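Local structure of beta-glucuronidase (Dictyoglomus thermophilum, 6XXW) at residues L479-I482 against E483-E487; R488-R491 against E492-E495. The protein probably hydrolyses beta-D-glucuronides to release glucuronic acid. All blocks are in the same frame, centred on the assembly; numbering follows the deposited sequence.

Contact 1 (L479-I482 against E483-E487)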
ATOM      1  N   LEU A 479      16.041  -7.788 -17.453  1.00 19.67           N
ATOM      2  CA  LEU A 479      16.645  -6.485 -17.727  1.00 18.92           C
ATOM      3  C   LEU A 479      17.938  -6.589 -18.531  1.00 21.32           C
ATOM      4  O   LEU A 479      18.371  -5.593 -19.123  1.00 23.90           O
ATOM      5  CB  LEU A 479      16.922  -5.748 -16.415  1.00 22.32           C
ATOM      6  CG  LEU A 479      15.728  -5.364 -15.553  1.00 20.24           C
ATOM      7  CD1 LEU A 479      16.199  -5.076 -14.143  1.00 24.65           C
ATOM      8  CD2 LEU A 479      15.001  -4.134 -16.134  1.00 17.41           C
ATOM      9  N   SER A 480      18.562  -7.761 -18.562  1.00 20.38           N
ATOM     10  CA  SER A 480      19.853  -7.931 -19.222  1.00 27.18           C
ATOM     11  C   SER A 480      19.774  -7.792 -20.745  1.00 24.92           C
ATOM     12  O   SER A 480      20.800  -7.533 -21.376  1.00 25.56           O
ATOM     13  CB  SER A 480      20.460  -9.293 -18.840  1.00 20.67           C
ATOM     14  OG  SER A 480      19.850 -10.372 -19.534  1.00 25.60           O
ATOM     15  N   VAL A 481      18.592  -7.925 -21.351  1.00 21.56           N
ATOM     16  CA  VAL A 481      18.499  -7.809 -22.812  1.00 22.33           C
ATOM     17  C   VAL A 481      18.457  -6.375 -23.322  1.00 26.08           C
ATOM     18  O   VAL A 481      18.592  -6.158 -24.535  1.00 23.56           O
ATOM     19  CB  VAL A 481      17.250  -8.519 -23.363  1.00 22.75           C
ATOM     20  CG1 VAL A 481      17.251  -9.980 -22.988  1.00 25.07           C
ATOM     21  CG2 VAL A 481      15.971  -7.805 -22.889  1.00 23.07           C
ATOM     22  N   ILE A 482      18.290  -5.389 -22.440  1.00 20.89           N
ATOM     23  CA  ILE A 482      17.927  -4.035 -22.878  1.00 22.86           C
ATOM     24  C   ILE A 482      19.001  -3.438 -23.782  1.00 22.61           C
ATOM     25  O   ILE A 482      18.713  -2.962 -24.890  1.00 22.99           O
ATOM     26  CB  ILE A 482      17.658  -3.141 -21.653  1.00 22.13           C
ATOM     27  CG1 ILE A 482      16.302  -3.499 -21.032  1.00 19.97           C
ATOM     28  CG2 ILE A 482      17.757  -1.639 -22.015  1.00 20.78           C
ATOM     29  CD1 ILE A 482      15.997  -2.753 -19.755  1.00 20.85           C
ATOM     30  N   GLU A 483      20.252  -3.422 -23.314  1.00 23.12           N
ATOM     31  CA  GLU A 483      21.313  -2.753 -24.063  1.00 26.08           C
ATOM     32  C   GLU A 483      21.521  -3.383 -25.438  1.00 31.55           C
ATOM     33  O   GLU A 483      21.656  -2.671 -26.442  1.00 31.71           O
ATOM     34  CB  GLU A 483      22.607  -2.780 -23.254  1.00 28.98           C
ATOM     35  CG  GLU A 483      22.589  -1.841 -22.043  1.00 31.66           C
ATOM     36  CD  GLU A 483      22.018  -2.491 -20.790  1.00 36.06           C
ATOM     37  OE1 GLU A 483      21.598  -3.679 -20.842  1.00 35.10           O
ATOM     38  OE2 GLU A 483      21.995  -1.808 -19.746  1.00 37.98           O
ATOM     39  N   TYR A 484      21.552  -4.717 -25.494  1.00 23.83           N
ATOM     40  CA  TYR A 484      21.664  -5.446 -26.756  1.00 26.33           C
ATOM     41  C   TYR A 484      20.545  -5.063 -27.717  1.00 28.73           C
ATOM     42  O   TYR A 484      20.795  -4.671 -28.862  1.00 27.39           O
ATOM     43  CB  TYR A 484      21.630  -6.949 -26.462  1.00 31.65           C
ATOM     44  CG  TYR A 484      21.907  -7.886 -27.626  1.00 35.43           C
ATOM     45  CD1 TYR A 484      23.199  -8.338 -27.887  1.00 41.85           C
ATOM     46  CD2 TYR A 484      20.875  -8.358 -28.432  1.00 34.75           C
ATOM     47  CE1 TYR A 484      23.461  -9.217 -28.942  1.00 48.56           C
ATOM     48  CE2 TYR A 484      21.125  -9.235 -29.494  1.00 40.33           C
ATOM     49  CZ  TYR A 484      22.421  -9.662 -29.739  1.00 48.48           C
ATOM     50  OH  TYR A 484      22.685 -10.534 -30.782  1.00 44.93           O
ATOM     51  N   GLN A 485      19.298  -5.154 -27.259  1.00 20.53           N
ATOM     52  CA  GLN A 485      18.172  -4.990 -28.173  1.00 21.76           C
ATOM     53  C   GLN A 485      17.948  -3.529 -28.549  1.00 22.18           C
ATOM     54  O   GLN A 485      17.681  -3.215 -29.717  1.00 23.03           O
ATOM     55  CB  GLN A 485      16.913  -5.583 -27.544  1.00 23.40           C
ATOM     56  CG  GLN A 485      17.040  -7.058 -27.199  1.00 22.78           C
ATOM     57  CD  GLN A 485      15.786  -7.617 -26.562  1.00 22.86           C
ATOM     58  OE1 GLN A 485      15.021  -6.887 -25.938  1.00 22.14           O
ATOM     59  NE2 GLN A 485      15.567  -8.924 -26.715  1.00 22.63           N
ATOM     60  N   LEU A 486      18.061  -2.620 -27.584  1.00 19.06           N
ATOM     61  CA  LEU A 486      17.696  -1.238 -27.858  1.00 21.68           C
ATOM     62  C   LEU A 486      18.718  -0.569 -28.760  1.00 24.07           C
ATOM     63  O   LEU A 486      18.346   0.170 -29.679  1.00 21.55           O
ATOM     64  CB  LEU A 486      17.534  -0.458 -26.553  1.00 16.35           C
ATOM     65  CG  LEU A 486      17.086   0.995 -26.760  1.00 18.40           C
ATOM     66  CD1 LEU A 486      15.725   1.056 -27.440  1.00 21.36           C
ATOM     67  CD2 LEU A 486      17.081   1.755 -25.420  1.00 16.09           C
ATOM     68  N   GLU A 487      20.011  -0.821 -28.526  1.00 21.08           N
ATOM     69  CA  GLU A 487      21.021  -0.190 -29.372  1.00 21.44           C
ATOM     70  C   GLU A 487      20.925  -0.687 -30.809  1.00 20.53           C
ATOM     71  O   GLU A 487      20.982   0.114 -31.749  1.00 23.82           O
ATOM     72  CB  GLU A 487      22.428  -0.435 -28.827  1.00 26.13           C
ATOM     73  CG  GLU A 487      23.505   0.004 -29.817  1.00 32.11           C
ATOM     74  CD  GLU A 487      24.834   0.334 -29.163  1.00 39.79           C
ATOM     75  OE1 GLU A 487      25.730   0.832 -29.875  1.00 37.67           O
ATOM     76  OE2 GLU A 487      24.993   0.092 -27.946  1.00 39.48           O
TER
HETATM   77  O   HOH W   1      22.189  -6.173 -23.147  1.00 26.34           O

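Contact 2 (R488-R491 against E492-E495)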
ATOM      1  N   ARG A 488      20.779  -2.000 -31.000  1.00 22.68           N
ATOM      2  CA  ARG A 488      20.614  -2.539 -32.346  1.00 23.16           C
ATOM      3  C   ARG A 488      19.394  -1.946 -33.040  1.00 22.95           C
ATOM      4  O   ARG A 488      19.445  -1.608 -34.229  1.00 23.45           O
ATOM      5  CB  ARG A 488      20.494  -4.063 -32.296  1.00 23.76           C
ATOM      6  CG  ARG A 488      21.807  -4.785 -32.021  1.00 32.87           C
ATOM      7  CD  ARG A 488      21.573  -6.178 -31.428  1.00 40.85           C
ATOM      8  NE  ARG A 488      21.062  -7.118 -32.415  1.00 53.51           N
ATOM      9  CZ  ARG A 488      21.833  -7.805 -33.252  1.00 60.76           C
ATOM     10  NH1 ARG A 488      23.151  -7.649 -33.216  1.00 64.06           N
ATOM     11  NH2 ARG A 488      21.289  -8.642 -34.125  1.00 53.34           N
ATOM     12  N   ASP A 489      18.277  -1.839 -32.320  1.00 22.80           N
ATOM     13  CA  ASP A 489      17.051  -1.329 -32.925  1.00 19.55           C
ATOM     14  C   ASP A 489      17.214   0.121 -33.354  1.00 20.86           C
ATOM     15  O   ASP A 489      16.953   0.469 -34.512  1.00 18.44           O
ATOM     16  CB  ASP A 489      15.886  -1.470 -31.945  1.00 22.82           C
ATOM     17  CG  ASP A 489      14.545  -1.183 -32.595  1.00 24.43           C
ATOM     18  OD1 ASP A 489      14.351  -1.586 -33.755  1.00 33.34           O
ATOM     19  OD2 ASP A 489      13.683  -0.575 -31.945  1.00 30.89           O
ATOM     20  N   LEU A 490      17.676   0.979 -32.436  1.00 20.23           N
ATOM     21  CA  LEU A 490      17.760   2.402 -32.743  1.00 20.10           C
ATOM     22  C   LEU A 490      18.771   2.689 -33.845  1.00 23.04           C
ATOM     23  O   LEU A 490      18.560   3.611 -34.640  1.00 22.63           O
ATOM     24  CB  LEU A 490      18.094   3.203 -31.486  1.00 17.37           C
ATOM     25  CG  LEU A 490      16.985   3.182 -30.431  1.00 19.86           C
ATOM     26  CD1 LEU A 490      17.398   3.941 -29.190  1.00 22.29           C
ATOM     27  CD2 LEU A 490      15.686   3.746 -31.011  1.00 22.05           C
ATOM     28  N   ARG A 491      19.872   1.926 -33.910  1.00 21.55           N
ATOM     29  CA  ARG A 491      20.804   2.090 -35.025  1.00 24.10           C
ATOM     30  C   ARG A 491      20.154   1.714 -36.348  1.00 20.88           C
ATOM     31  O   ARG A 491      20.468   2.306 -37.389  1.00 23.28           O
ATOM     32  CB  ARG A 491      22.063   1.253 -34.805  1.00 18.42           C
ATOM     33  CG  ARG A 491      22.942   1.763 -33.654  1.00 21.00           C
ATOM     34  CD  ARG A 491      24.319   1.089 -33.670  1.00 30.87           C
ATOM     35  NE  ARG A 491      25.173   1.599 -32.599  1.00 33.79           N
ATOM     36  CZ  ARG A 491      25.864   2.735 -32.672  1.00 31.75           C
ATOM     37  NH1 ARG A 491      25.817   3.477 -33.769  1.00 40.44           N
ATOM     38  NH2 ARG A 491      26.611   3.125 -31.651  1.00 33.79           N
ATOM     39  N   GLU A 492      19.245   0.738 -36.338  1.00 20.39           N
ATOM     40  CA  GLU A 492      18.563   0.398 -37.580  1.00 24.03           C
ATOM     41  C   GLU A 492      17.571   1.484 -37.989  1.00 25.07           C
ATOM     42  O   GLU A 492      17.408   1.755 -39.183  1.00 23.19           O
ATOM     43  CB  GLU A 492      17.860  -0.954 -37.466  1.00 22.38           C
ATOM     44  CG  GLU A 492      17.459  -1.508 -38.840  1.00 27.94           C
ATOM     45  CD  GLU A 492      16.482  -2.662 -38.758  1.00 40.98           C
ATOM     46  OE1 GLU A 492      15.956  -2.908 -37.655  1.00 40.75           O
ATOM     47  OE2 GLU A 492      16.240  -3.324 -39.794  1.00 40.62           O
ATOM     48  N   TRP A 493      16.879   2.109 -37.027  1.00 19.94           N
ATOM     49  CA  TRP A 493      16.032   3.240 -37.400  1.00 22.17           C
ATOM     50  C   TRP A 493      16.848   4.332 -38.077  1.00 24.23           C
ATOM     51  O   TRP A 493      16.411   4.922 -39.078  1.00 21.91           O
ATOM     52  CB  TRP A 493      15.310   3.813 -36.181  1.00 19.90           C
ATOM     53  CG  TRP A 493      14.150   2.992 -35.705  1.00 23.31           C
ATOM     54  CD1 TRP A 493      14.177   2.047 -34.722  1.00 19.70           C
ATOM     55  CD2 TRP A 493      12.791   3.040 -36.182  1.00 19.81           C
ATOM     56  NE1 TRP A 493      12.921   1.510 -34.546  1.00 21.61           N
ATOM     57  CE2 TRP A 493      12.055   2.093 -35.435  1.00 21.88           C
ATOM     58  CE3 TRP A 493      12.128   3.788 -37.167  1.00 18.34           C
ATOM     59  CZ2 TRP A 493      10.690   1.876 -35.633  1.00 17.93           C
ATOM     60  CZ3 TRP A 493      10.759   3.571 -37.364  1.00 17.13           C
ATOM     61  CH2 TRP A 493      10.058   2.626 -36.600  1.00 21.99           C
ATOM     62  N   TYR A 494      18.029   4.639 -37.533  1.00 19.39           N
ATOM     63  CA  TYR A 494      18.792   5.740 -38.105  1.00 22.05           C
ATOM     64  C   TYR A 494      19.386   5.358 -39.452  1.00 26.08           C
ATOM     65  O   TYR A 494      19.436   6.187 -40.369  1.00 26.42           O
ATOM     66  CB  TYR A 494      19.903   6.202 -37.168  1.00 24.20           C
ATOM     67  CG  TYR A 494      20.554   7.449 -37.719  1.00 26.85           C
ATOM     68  CD1 TYR A 494      19.825   8.627 -37.843  1.00 24.35           C
ATOM     69  CD2 TYR A 494      21.871   7.438 -38.164  1.00 30.64           C
ATOM     70  CE1 TYR A 494      20.393   9.771 -38.375  1.00 24.74           C
ATOM     71  CE2 TYR A 494      22.455   8.580 -38.685  1.00 31.41           C
ATOM     72  CZ  TYR A 494      21.707   9.741 -38.791  1.00 32.97           C
ATOM     73  OH  TYR A 494      22.272  10.882 -39.310  1.00 34.85           O
ATOM     74  N   GLU A 495      19.845   4.114 -39.576  1.00 24.07           N
ATOM     75  CA  GLU A 495      20.436   3.648 -40.827  1.00 30.08           C
ATOM     76  C   GLU A 495      19.414   3.650 -41.959  1.00 28.13           C
ATOM     77  O   GLU A 495      19.756   3.950 -43.109  1.00 28.90           O
ATOM     78  CB  GLU A 495      21.020   2.248 -40.619  1.00 29.33           C
ATOM     79  CG  GLU A 495      21.499   1.532 -41.881  1.00 38.87           C
ATOM     80  CD  GLU A 495      22.548   2.321 -42.663  1.00 54.58           C
ATOM     81  OE1 GLU A 495      22.494   2.309 -43.914  1.00 61.68           O
ATOM     82  OE2 GLU A 495      23.427   2.948 -42.032  1.00 55.95           O
TER

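Contact 1 (L479-I482 against E483-E487)
Glu-483 bends back toward Ile-482 at the first turn of helix 482-497, one of the helices of the TIM-barrel domain. With CG beside the backbone N and the chain bent at the next bond (chi2 88°), its OE1 comes to 4.1 Å from CB of Ile-482. The same oxygen forms a salt bridge with Arg-533 on helix 524-538, which gives the charge a partner on that neighbouring helix. Tyr-484 meets the preceding turn through a water: its backbone N donates to the water at 2.8 Å, and the water in turn donates to O of Ser-480 at 2.6 Å, with a weak second bond to Glu-483 OE1. One water thus stands in for the direct bond that a regular helix would make between Ser-480 O and Tyr-484 N. From Gln-485 onward the bonds are direct, its N reaching Val-481 O at 3.0 Å and nearly straight (164°). The Gln-485 side chain, extended beyond CG, runs slantwise across Val-481, laying its amide against CB and the CG2 branch of the valine, with OE1 3.3 Å from CG2. NE2 has polar partners in Asp-475 and in the carbonyl oxygen of Met-162 of the second subunit. With only a methyl group at this position, as in alanine, that Met-162 carbonyl and Asp-475 would probably both lose their amide partner, and the flank of Val-481 would lose its cover. Leu-486 follows with a short bond from its N to Ile-482 O, 2.8 Å; its side chain and that of Ile-482 both rest on Phe-534 of helix 524-538. Glu-487 continues the pattern, its N bonding to Glu-483 O at 3.2 Å.

Contact 2 (R488-R491 against E492-E495)
Arg-488, Asp-489, Leu-490 and Arg-491 pass their carbonyl oxygens in order to the N atoms of Glu-492, Trp-493, Tyr-494 and Glu-495, one regular turn of alpha-helix. The first of these is the longest and most bent, 3.2 Å from Glu-492 N to Arg-488 O at 146°. Among the side chains, Asp-489 and Trp-493 carry the contact, lying alongside each other and pointing the same way. A first torsion of -170° swings the Asp-489 carboxylate away from its own N, toward the pyrrole edge of the indole, its plane turned 73° from the ring. OD2 lies in the ring plane and takes a weak hydrogen bond from Trp-493 NE1 at 3.4 Å. Its stronger partner is Arg-468, so the indole N-H shares an oxygen already engaged in a salt bridge. Trp-493 CD1 also comes within 3.2 Å of Asp-489 O, approaching obliquely, while Leu-490 CD2 makes a loose apolar approach to that CD1, at 4.4 Å. Glu-492 brings a like charge near the aspartate, OE1 standing 4.4 Å from Asp-489 OD1, but Lys-451 pairs with the glutamate and probably offsets the repulsion. In the beta-alpha-beta unit, Leu-490 packs on Val-466 and Trp-493 on Ile-464 of strand 463-467, while Tyr-494 rests on Ile-501 of strand 501-505 and stacks with Phe-543.

In the fold
Contact 1 covers the turn that leads into helix 482-497 and its start, and contact 2 continues along the same helix, their centres about 13 Å apart. A salt bridge spans the junction: Glu-487 OE1 lies 2.9 Å from Arg-491 NE, one turn further on, while OE2 of that glutamate pairs with Arg-540. Under contact 1 the helix meets helix 524-538, under contact 2 strands 463-467 and 501-505 of its beta-alpha-beta unit, which puts it in the barrel's outer layer. Both contacts meet the second subunit: Arg-488 NH2 bonds to the carbonyl oxygen of Glu-161 of that subunit, next to its Met-162, which takes a bond from Gln-485. The centres lie about 31 and 28 Å from the chain's centre.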